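PDB 4I1A: response regulator aspartate phosphatase I from Bacillus subtilis subsp. subtilis, which dephosphorylates the sporulation phosphotransferase Spo0F and, by inactivating the repressor ImmR, switches on expression, excision and transfer of the mobile element ICEBs1. Local coordinates for residues 266-269 / 270-274; 283-286 / 287-290; 304-307 / 308-311; 342-345 / 346-350. All coordinates share one frame; numbering follows the deposited sequence.

Interaction 1 of 4, residues 266-269 / 270-274; sequences LFTL and TYVEA
The carbonyl oxygen of L266 is gripped twice by T270, one helical turn further on. T270 OG1 donates to L266 O at 2.6 Å, and T270 N donates to the same L266 O at 2.9 Å; the two donors reach the oxygen from opposite faces of its carbonyl plane. The hydroxyl can do this because OG1 lies beside T270's own backbone N (chi1 -58°), turned back along the helix, and the bond ties up a polar group in a buried place. The regular i to i+4 bonds continue with Y271 N on F267 O at 2.9 Å, V272 N on T268 O and E273 N on L269 O. T268 OG1 uses the same backward reach, bonding to K264 O. E273 CG rests 3.4 Å from L269 O, while the carboxylate beyond is held by S244 and N278. Apolar contact within the turn is sparse: the rings of F267 and Y271 only graze, CE2 of F267 lying 4.5 Å from CD2 of Y271 at an oblique approach. Most side chains serve other helices instead. L266 and L269 lean on L251 of helix 240-257 and on Y285 of helix 279-295; F267 and Y271 turn to helix 299-313, where F267 meets F305 edge-to-face, and T270 sits between L308 of that helix and Y285 and F286 of helix 279-295, so helix 261-275 is wedged among three neighbours.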
loop_
_atom_site.group_PDB
_atom_site.type_symbol
_atom_site.label_atom_id
_atom_site.label_comp_id
_atom_site.label_asym_id
_atom_site.label_seq_id
_atom_site.Cartn_x
_atom_site.Cartn_y
_atom_site.Cartn_z
ATOM N N LEU A 266 -10.255 -8.083 0.550
ATOM C CA LEU A 266 -11.618 -8.320 0.065
ATOM C C LEU A 266 -12.062 -7.161 -0.808
ATOM O O LEU A 266 -12.789 -7.334 -1.791
ATOM C CB LEU A 266 -12.607 -8.519 1.225
ATOM C CG LEU A 266 -12.552 -9.898 1.884
ATOM C CD1 LEU A 266 -13.122 -9.838 3.300
ATOM C CD2 LEU A 266 -13.290 -10.945 1.022
ATOM N N PHE A 267 -11.614 -5.972 -0.452
ATOM C CA PHE A 267 -11.969 -4.807 -1.231
ATOM C C PHE A 267 -11.399 -4.928 -2.640
ATOM O O PHE A 267 -12.129 -4.801 -3.635
ATOM C CB PHE A 267 -11.490 -3.521 -0.549
ATOM C CG PHE A 267 -11.699 -2.297 -1.389
ATOM C CD1 PHE A 267 -12.913 -1.623 -1.353
ATOM C CD2 PHE A 267 -10.702 -1.843 -2.254
ATOM C CE1 PHE A 267 -13.128 -0.506 -2.144
ATOM C CE2 PHE A 267 -10.912 -0.727 -3.055
ATOM C CZ PHE A 267 -12.126 -0.055 -2.997
ATOM N N THR A 268 -10.095 -5.181 -2.708
ATOM C CA THR A 268 -9.377 -5.310 -3.977
ATOM C C THR A 268 -9.954 -6.451 -4.812
ATOM O O THR A 268 -10.126 -6.327 -6.026
ATOM C CB THR A 268 -7.861 -5.531 -3.731
ATOM O OG1 THR A 268 -7.402 -4.576 -2.767
ATOM C CG2 THR A 268 -7.040 -5.377 -5.034
ATOM N N LEU A 269 -10.268 -7.558 -4.148
ATOM C CA LEU A 269 -10.888 -8.701 -4.803
ATOM C C LEU A 269 -12.237 -8.306 -5.407
ATOM O O LEU A 269 -12.521 -8.615 -6.566
ATOM C CB LEU A 269 -11.055 -9.845 -3.800
ATOM C CG LEU A 269 -11.427 -11.241 -4.303
ATOM C CD1 LEU A 269 -10.605 -11.644 -5.517
ATOM C CD2 LEU A 269 -11.234 -12.252 -3.187
ATOM N N THR A 270 -13.055 -7.607 -4.623
ATOM C CA THR A 270 -14.366 -7.168 -5.082
ATOM C C THR A 270 -14.222 -6.310 -6.327
ATOM O O THR A 270 -14.919 -6.502 -7.334
ATOM C CB THR A 270 -15.091 -6.313 -4.012
ATOM O OG1 THR A 270 -15.222 -7.059 -2.795
ATOM C CG2 THR A 270 -16.470 -5.887 -4.504
ATOM N N TYR A 271 -13.318 -5.344 -6.245
ATOM C CA TYR A 271 -13.129 -4.406 -7.338
ATOM C C TYR A 271 -12.642 -5.116 -8.608
ATOM O O TYR A 271 -13.177 -4.889 -9.698
ATOM C CB TYR A 271 -12.160 -3.302 -6.919
ATOM C CG TYR A 271 -12.292 -2.045 -7.732
ATOM C CD1 TYR A 271 -13.262 -1.932 -8.729
ATOM C CD2 TYR A 271 -11.449 -0.967 -7.510
ATOM C CE1 TYR A 271 -13.378 -0.774 -9.478
ATOM C CE2 TYR A 271 -11.557 0.185 -8.244
ATOM C CZ TYR A 271 -12.520 0.281 -9.226
ATOM O OH TYR A 271 -12.607 1.439 -9.950
ATOM N N VAL A 272 -11.637 -5.978 -8.452
ATOM C CA VAL A 272 -11.097 -6.750 -9.566
ATOM C C VAL A 272 -12.185 -7.537 -10.312
ATOM O O VAL A 272 -12.226 -7.552 -11.547
ATOM C CB VAL A 272 -9.957 -7.689 -9.092
ATOM C CG1 VAL A 272 -9.738 -8.838 -10.061
ATOM C CG2 VAL A 272 -8.685 -6.896 -8.897
ATOM N N GLU A 273 -13.075 -8.169 -9.561
ATOM C CA GLU A 273 -14.135 -8.977 -10.162
ATOM C C GLU A 273 -15.183 -8.114 -10.859
ATOM O O GLU A 273 -15.726 -8.493 -11.899
ATOM C CB GLU A 273 -14.789 -9.871 -9.105
ATOM C CG GLU A 273 -13.883 -10.992 -8.594
ATOM C CD GLU A 273 -13.529 -11.992 -9.684
ATOM O OE1 GLU A 273 -14.393 -12.259 -10.540
ATOM O OE2 GLU A 273 -12.390 -12.513 -9.698
ATOM N N ALA A 274 -15.468 -6.958 -10.269
ATOM C CA ALA A 274 -16.371 -5.984 -10.869
ATOM C C ALA A 274 -15.822 -5.471 -12.207
ATOM O O ALA A 274 -16.567 -5.317 -13.179
ATOM C CB ALA A 274 -16.599 -4.830 -9.910
#

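Interaction 2 of 4, residues 283-286 / 287-290; sequences LIYF and RKGR
L283 lies against one face of the R287 guanidinium, and F286 does the same for R290, so two arginines each spread a flat cationic group over an apolar side chain four residues back. R287 runs extended from CG to NE, starting from a CG placed beside its backbone N (chi1 -62°); this carries the guanidinium back over the leucine, with L283 CG 3.6 Å above its plane and L283 CD2 3.5 Å from R287 NH2. R290 takes another path: its CG is anti to the backbone N (chi1 179°), and bends at chi2 and chi3 bring CZ to 3.7 Å from F286 CE2. There ring and guanidinium planes stand 56° apart, an oblique meeting. R290 N also bonds to F286 O. F286 packs on T270 and F305 as well, and R290 NH2 has a weak, long ion pair with E309 OE2. Shrinking F286 to an alanine would probably open a gap beside T270 and F305 and leave the R290 guanidinium with little besides that weak pair to hold it. In the predicted fifth TPR, helix 279-295 thus sets F286 against helices 261-275 and 299-313, while Y285 fits between helices 240-257 and 261-275.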
loop_
_atom_site.group_PDB
_atom_site.type_symbol
_atom_site.label_atom_id
_atom_site.label_comp_id
_atom_site.label_asym_id
_atom_site.label_seq_id
_atom_site.Cartn_x
_atom_site.Cartn_y
_atom_site.Cartn_z
ATOM N N LEU A 283 -20.272 -9.336 -5.852
ATOM C CA LEU A 283 -21.268 -8.940 -4.857
ATOM C C LEU A 283 -21.133 -9.760 -3.570
ATOM O O LEU A 283 -21.475 -9.312 -2.476
ATOM C CB LEU A 283 -22.670 -9.107 -5.447
ATOM C CG LEU A 283 -23.849 -8.606 -4.624
ATOM C CD1 LEU A 283 -23.638 -7.151 -4.261
ATOM C CD2 LEU A 283 -25.171 -8.809 -5.382
ATOM N N ILE A 284 -20.615 -10.969 -3.710
ATOM C CA ILE A 284 -20.371 -11.828 -2.564
ATOM C C ILE A 284 -19.190 -11.312 -1.734
ATOM O O ILE A 284 -19.263 -11.257 -0.504
ATOM C CB ILE A 284 -20.139 -13.268 -3.031
ATOM C CG1 ILE A 284 -21.482 -13.879 -3.440
ATOM C CG2 ILE A 284 -19.426 -14.074 -1.960
ATOM C CD1 ILE A 284 -21.371 -15.091 -4.318
ATOM N N TYR A 285 -18.116 -10.908 -2.410
ATOM C CA TYR A 285 -16.959 -10.340 -1.724
ATOM C C TYR A 285 -17.260 -8.925 -1.232
ATOM O O TYR A 285 -16.685 -8.467 -0.245
ATOM C CB TYR A 285 -15.719 -10.359 -2.632
ATOM C CG TYR A 285 -15.214 -11.760 -2.914
ATOM C CD1 TYR A 285 -14.642 -12.528 -1.906
ATOM C CD2 TYR A 285 -15.311 -12.318 -4.185
ATOM C CE1 TYR A 285 -14.189 -13.819 -2.155
ATOM C CE2 TYR A 285 -14.857 -13.604 -4.442
ATOM C CZ TYR A 285 -14.295 -14.348 -3.427
ATOM O OH TYR A 285 -13.834 -15.624 -3.679
ATOM N N PHE A 286 -18.164 -8.240 -1.928
ATOM C CA PHE A 286 -18.637 -6.924 -1.511
ATOM C C PHE A 286 -19.348 -6.973 -0.154
ATOM O O PHE A 286 -18.995 -6.219 0.748
ATOM C CB PHE A 286 -19.572 -6.321 -2.571
ATOM C CG PHE A 286 -20.271 -5.064 -2.121
ATOM C CD1 PHE A 286 -19.616 -3.837 -2.165
ATOM C CD2 PHE A 286 -21.583 -5.107 -1.656
ATOM C CE1 PHE A 286 -20.259 -2.671 -1.740
ATOM C CE2 PHE A 286 -22.236 -3.948 -1.227
ATOM C CZ PHE A 286 -21.569 -2.725 -1.266
ATOM N N ARG A 287 -20.339 -7.856 -0.010
ATOM C CA ARG A 287 -21.098 -7.953 1.247
ATOM C C ARG A 287 -20.222 -8.416 2.391
ATOM O O ARG A 287 -20.412 -8.010 3.536
ATOM C CB ARG A 287 -22.299 -8.903 1.128
ATOM C CG ARG A 287 -23.333 -8.469 0.098
ATOM C CD ARG A 287 -24.374 -9.558 -0.100
ATOM N NE ARG A 287 -25.534 -9.103 -0.865
ATOM C CZ ARG A 287 -26.050 -9.757 -1.904
ATOM N NH1 ARG A 287 -25.496 -10.891 -2.316
ATOM N NH2 ARG A 287 -27.116 -9.275 -2.532
ATOM N N LYS A 288 -19.272 -9.283 2.075
ATOM C CA LYS A 288 -18.417 -9.860 3.093
ATOM C C LYS A 288 -17.420 -8.800 3.593
ATOM O O LYS A 288 -17.182 -8.664 4.793
ATOM C CB LYS A 288 -17.713 -11.107 2.537
ATOM C CG LYS A 288 -16.667 -11.726 3.444
ATOM C CD LYS A 288 -16.568 -13.238 3.220
ATOM C CE LYS A 288 -16.574 -13.625 1.735
ATOM N NZ LYS A 288 -16.913 -15.078 1.541
ATOM N N GLY A 289 -16.873 -8.023 2.671
ATOM C CA GLY A 289 -15.903 -6.996 3.023
ATOM C C GLY A 289 -16.529 -5.802 3.713
ATOM O O GLY A 289 -16.033 -5.315 4.728
ATOM N N ARG A 290 -17.629 -5.335 3.145
ATOM C CA ARG A 290 -18.419 -4.256 3.721
ATOM C C ARG A 290 -18.824 -4.559 5.158
ATOM O O ARG A 290 -18.925 -3.651 5.982
ATOM C CB ARG A 290 -19.657 -4.042 2.855
ATOM C CG ARG A 290 -20.605 -2.980 3.321
ATOM C CD ARG A 290 -22.000 -3.531 3.220
ATOM N NE ARG A 290 -22.872 -2.705 2.404
ATOM C CZ ARG A 290 -24.019 -3.131 1.895
ATOM N NH1 ARG A 290 -24.414 -4.378 2.119
ATOM N NH2 ARG A 290 -24.768 -2.314 1.161
#

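Interaction 3 of 4, residues 304-307 / 308-311; sequences KFKI and LEGL
F305 O takes the amide of E309 at 2.8 Å, nearly along the C=O axis, whereas L308 N reaches K304 O only weakly and the turn widens to a pi type at 309-311. On one side K306 and E309 run side by side, pointing the same way. K306 bends at chi2 and chi4, and its aliphatic CD comes 3.2 Å from E309 OE1, yet the charged ends do not meet: K306 NZ stays 4.9 Å from E309 OE1. The bends send the ammonium back along the helix, where it bonds to the carbonyl of S302. E309 is extended, with CG anti to the backbone N (chi1 -174°), and OE2 forms a weak, long ion pair with R290 of helix 279-295.

The apolar sides carry a second pair. I307 and L311 also lie alongside each other, methyl to methyl, with I307 CG2 4.0 Å from L311 CD2; together they face V344 of helix 334-351, and on helix 318-330 I307 touches A324 and F325 and L311 touches I321. F305 CD1 passes L308 CD1 obliquely at 4.4 Å, both groups being turned towards other helices: F305 to F286, L308 to F267, T270 and Y271. K304 sends its ammonium away from this turn to salt bridges with E300 and D336.

Apolar side chains thus make most of the contacts with the neighbouring helices, K304 adding its salt bridge to D336, while K306 and E309 would probably attract each other only modestly, each polar end having a partner elsewhere.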
loop_
_atom_site.group_PDB
_atom_site.type_symbol
_atom_site.label_atom_id
_atom_site.label_comp_id
_atom_site.label_asym_id
_atom_site.label_seq_id
_atom_site.Cartn_x
_atom_site.Cartn_y
_atom_site.Cartn_z
ATOM N N LYS A 304 -14.877 3.298 1.205
ATOM C CA LYS A 304 -14.430 2.754 -0.064
ATOM C C LYS A 304 -15.405 1.727 -0.650
ATOM O O LYS A 304 -15.676 1.752 -1.854
ATOM C CB LYS A 304 -12.998 2.207 0.046
ATOM C CG LYS A 304 -11.947 3.319 0.163
ATOM C CD LYS A 304 -10.573 2.787 0.560
ATOM C CE LYS A 304 -9.532 3.907 0.446
ATOM N NZ LYS A 304 -8.240 3.582 1.106
ATOM N N PHE A 305 -15.932 0.829 0.187
ATOM C CA PHE A 305 -16.996 -0.081 -0.276
ATOM C C PHE A 305 -18.220 0.679 -0.798
ATOM O O PHE A 305 -18.825 0.279 -1.793
ATOM C CB PHE A 305 -17.387 -1.103 0.795
ATOM C CG PHE A 305 -16.444 -2.268 0.878
ATOM C CD1 PHE A 305 -16.406 -3.221 -0.137
ATOM C CD2 PHE A 305 -15.561 -2.396 1.946
ATOM C CE1 PHE A 305 -15.515 -4.295 -0.076
ATOM C CE2 PHE A 305 -14.672 -3.471 2.013
ATOM C CZ PHE A 305 -14.655 -4.421 1.006
ATOM N N LYS A 306 -18.534 1.814 -0.175
ATOM C CA LYS A 306 -19.626 2.666 -0.659
ATOM C C LYS A 306 -19.412 3.195 -2.083
ATOM O O LYS A 306 -20.381 3.421 -2.818
ATOM C CB LYS A 306 -19.931 3.817 0.310
ATOM C CG LYS A 306 -20.389 3.366 1.699
ATOM C CD LYS A 306 -21.380 2.189 1.632
ATOM C CE LYS A 306 -21.368 1.332 2.918
ATOM N NZ LYS A 306 -20.028 0.695 3.202
ATOM N N ILE A 307 -18.154 3.386 -2.474
ATOM C CA ILE A 307 -17.845 3.791 -3.846
ATOM C C ILE A 307 -18.148 2.648 -4.818
ATOM O O ILE A 307 -18.798 2.851 -5.848
ATOM C CB ILE A 307 -16.365 4.223 -4.022
ATOM C CG1 ILE A 307 -16.073 5.498 -3.220
ATOM C CG2 ILE A 307 -16.038 4.436 -5.518
ATOM C CD1 ILE A 307 -14.566 5.836 -3.156
ATOM N N LEU A 308 -17.694 1.442 -4.478
ATOM C CA LEU A 308 -18.008 0.265 -5.277
ATOM C C LEU A 308 -19.529 0.066 -5.361
ATOM O O LEU A 308 -20.076 -0.213 -6.432
ATOM C CB LEU A 308 -17.348 -0.975 -4.671
ATOM C CG LEU A 308 -15.817 -1.026 -4.667
ATOM C CD1 LEU A 308 -15.369 -2.430 -4.326
ATOM C CD2 LEU A 308 -15.179 -0.541 -6.006
ATOM N N GLU A 309 -20.206 0.231 -4.226
ATOM C CA GLU A 309 -21.650 0.090 -4.175
ATOM C C GLU A 309 -22.361 1.043 -5.121
ATOM O O GLU A 309 -23.283 0.646 -5.848
ATOM C CB GLU A 309 -22.169 0.322 -2.760
ATOM C CG GLU A 309 -23.666 0.047 -2.640
ATOM C CD GLU A 309 -24.175 0.263 -1.226
ATOM O OE1 GLU A 309 -23.341 0.576 -0.343
ATOM O OE2 GLU A 309 -25.403 0.130 -1.004
ATOM N N GLY A 310 -21.938 2.304 -5.113
ATOM C CA GLY A 310 -22.581 3.299 -5.958
ATOM C C GLY A 310 -22.265 3.033 -7.419
ATOM O O GLY A 310 -23.086 3.262 -8.293
ATOM N N LEU A 311 -21.053 2.550 -7.664
ATOM C CA LEU A 311 -20.585 2.191 -8.994
ATOM C C LEU A 311 -21.277 0.929 -9.514
ATOM O O LEU A 311 -21.719 0.900 -10.654
ATOM C CB LEU A 311 -19.069 1.952 -8.921
ATOM C CG LEU A 311 -18.043 2.661 -9.809
ATOM C CD1 LEU A 311 -18.468 4.048 -10.229
ATOM C CD2 LEU A 311 -16.722 2.707 -9.064
#

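Interaction 4 of 4, residues 342-345 / 346-350; sequences IEVA and DYFHE
Helix 334-351, which enters the predicted sixth TPR, carries this turn, where V344 meets F348 and I342 meets D346. V344 and F348 lie side by side: V344 CG1 comes 3.4 Å from F348 CE2, and F348 CD2 is 3.3 Å from V344 O. F348 CG sits beside its backbone N (chi1 -72°), which carries the ring back along the helix to the valine. On another side D346 runs alongside I342, its OD2 3.8 Å from the methyl CG2 of I342. D346 N donates to I342 O at 2.7 Å, and H349 N to A345 O at 3.0 Å. The carboxylate finds its polar partner in helix 354-373, where OD1 bonds to the hydroxyl of Y361; A345 O likewise accepts from S357. Exchanging D346 for a leucine would probably leave the Y361 hydroxyl without this mate and weaken the polar tie between the two helices. V344 presses on I307 and L311 of helix 299-313 and, with F348, on I321 of helix 318-330. Apolar contacts thus bind the turn to those two helices, while toward helix 354-373 the packing of A345 on Y360 and Y361 is supplemented by the hydrogen bonds of D346 and A345 O.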
loop_
_atom_site.group_PDB
_atom_site.type_symbol
_atom_site.label_atom_id
_atom_site.label_comp_id
_atom_site.label_asym_id
_atom_site.label_seq_id
_atom_site.Cartn_x
_atom_site.Cartn_y
_atom_site.Cartn_z
ATOM N N ILE A 342 -10.102 9.181 -10.168
ATOM C CA ILE A 342 -9.681 8.924 -11.542
ATOM C C ILE A 342 -10.339 7.637 -12.070
ATOM O O ILE A 342 -10.827 7.589 -13.208
ATOM C CB ILE A 342 -8.149 8.832 -11.667
ATOM C CG1 ILE A 342 -7.510 10.221 -11.552
ATOM C CG2 ILE A 342 -7.747 8.130 -12.985
ATOM C CD1 ILE A 342 -5.963 10.158 -11.318
ATOM N N GLU A 343 -10.348 6.594 -11.245
ATOM C CA GLU A 343 -10.993 5.339 -11.624
ATOM C C GLU A 343 -12.476 5.556 -11.896
ATOM O O GLU A 343 -13.036 5.006 -12.845
ATOM C CB GLU A 343 -10.818 4.297 -10.525
ATOM C CG GLU A 343 -9.376 3.891 -10.297
ATOM C CD GLU A 343 -9.159 2.426 -10.543
ATOM O OE1 GLU A 343 -8.470 1.780 -9.722
ATOM O OE2 GLU A 343 -9.694 1.918 -11.555
ATOM N N VAL A 344 -13.100 6.379 -11.061
ATOM C CA VAL A 344 -14.508 6.694 -11.214
ATOM C C VAL A 344 -14.737 7.525 -12.471
ATOM O O VAL A 344 -15.679 7.277 -13.235
ATOM C CB VAL A 344 -15.068 7.410 -9.950
ATOM C CG1 VAL A 344 -16.499 7.860 -10.182
ATOM C CG2 VAL A 344 -15.007 6.466 -8.755
ATOM N N ALA A 345 -13.865 8.506 -12.682
ATOM C CA ALA A 345 -13.901 9.317 -13.895
ATOM C C ALA A 345 -13.705 8.469 -15.145
ATOM O O ALA A 345 -14.409 8.687 -16.141
ATOM C CB ALA A 345 -12.866 10.425 -13.843
ATOM N N ASP A 346 -12.761 7.516 -15.106
ATOM C CA ASP A 346 -12.523 6.664 -16.284
ATOM C C ASP A 346 -13.767 5.849 -16.622
ATOM O O ASP A 346 -14.198 5.768 -17.776
ATOM C CB ASP A 346 -11.326 5.720 -16.092
ATOM C CG ASP A 346 -9.991 6.452 -16.076
ATOM O OD1 ASP A 346 -9.959 7.664 -16.398
ATOM O OD2 ASP A 346 -8.973 5.816 -15.730
ATOM N N TYR A 347 -14.342 5.262 -15.586
ATOM C CA TYR A 347 -15.534 4.444 -15.698
ATOM C C TYR A 347 -16.712 5.187 -16.341
ATOM O O TYR A 347 -17.385 4.649 -17.218
ATOM C CB TYR A 347 -15.909 3.891 -14.311
ATOM C CG TYR A 347 -17.233 3.170 -14.282
ATOM C CD1 TYR A 347 -18.423 3.865 -14.085
ATOM C CD2 TYR A 347 -17.298 1.798 -14.475
ATOM C CE1 TYR A 347 -19.638 3.210 -14.068
ATOM C CE2 TYR A 347 -18.514 1.138 -14.473
ATOM C CZ TYR A 347 -19.680 1.845 -14.263
ATOM O OH TYR A 347 -20.900 1.182 -14.240
ATOM N N PHE A 348 -16.962 6.415 -15.904
ATOM C CA PHE A 348 -18.037 7.215 -16.484
ATOM C C PHE A 348 -17.704 7.663 -17.912
ATOM O O PHE A 348 -18.600 7.810 -18.753
ATOM C CB PHE A 348 -18.382 8.416 -15.592
ATOM C CG PHE A 348 -19.111 8.038 -14.330
ATOM C CD1 PHE A 348 -20.147 7.119 -14.365
ATOM C CD2 PHE A 348 -18.727 8.562 -13.101
ATOM C CE1 PHE A 348 -20.812 6.742 -13.194
ATOM C CE2 PHE A 348 -19.380 8.194 -11.938
ATOM C CZ PHE A 348 -20.423 7.281 -11.985
ATOM N N HIS A 349 -16.422 7.867 -18.186
ATOM C CA HIS A 349 -15.998 8.143 -19.550
ATOM C C HIS A 349 -16.326 6.956 -20.464
ATOM O O HIS A 349 -16.873 7.136 -21.550
ATOM C CB HIS A 349 -14.507 8.461 -19.597
ATOM C CG HIS A 349 -13.959 8.555 -20.980
ATOM N ND1 HIS A 349 -13.879 9.748 -21.677
ATOM C CD2 HIS A 349 -13.463 7.607 -21.812
ATOM C CE1 HIS A 349 -13.362 9.524 -22.870
ATOM N NE2 HIS A 349 -13.101 8.230 -22.976
ATOM N N GLU A 350 -16.031 5.742 -20.005
ATOM C CA GLU A 350 -16.305 4.549 -20.801
ATOM C C GLU A 350 -17.794 4.373 -21.052
ATOM O O GLU A 350 -18.183 3.851 -22.087
ATOM C CB GLU A 350 -15.710 3.294 -20.150
ATOM C CG GLU A 350 -14.188 3.221 -20.230
ATOM C CD GLU A 350 -13.666 3.227 -21.668
ATOM O OE1 GLU A 350 -14.291 2.582 -22.544
ATOM O OE2 GLU A 350 -12.623 3.874 -21.916
#

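Overall arrangement
The four turns lie on four helices of the C-terminal TPR array and are joined mainly by side chains. Interactions 1 and 2, centres about 9 Å apart, meet where L269 CD2 packs 3.5 Å from Y285 CE1. Interaction 3 lies about 11 Å, centre to centre, from each of them: Y271 CD1 comes 3.6 Å from L308 CD2, and F286 CZ lies 3.4 Å from E309 CB. Interaction 4 follows about 13 Å from the centre of interaction 3, with I307 CG2 4.0 Å from V344 CG2; it also packs on interaction 1, centres about 17 Å apart, Y271 OH lying 3.4 Å from E343 OE2. Interactions 2 and 4 do not touch, their nearest atoms being about 13 Å apart.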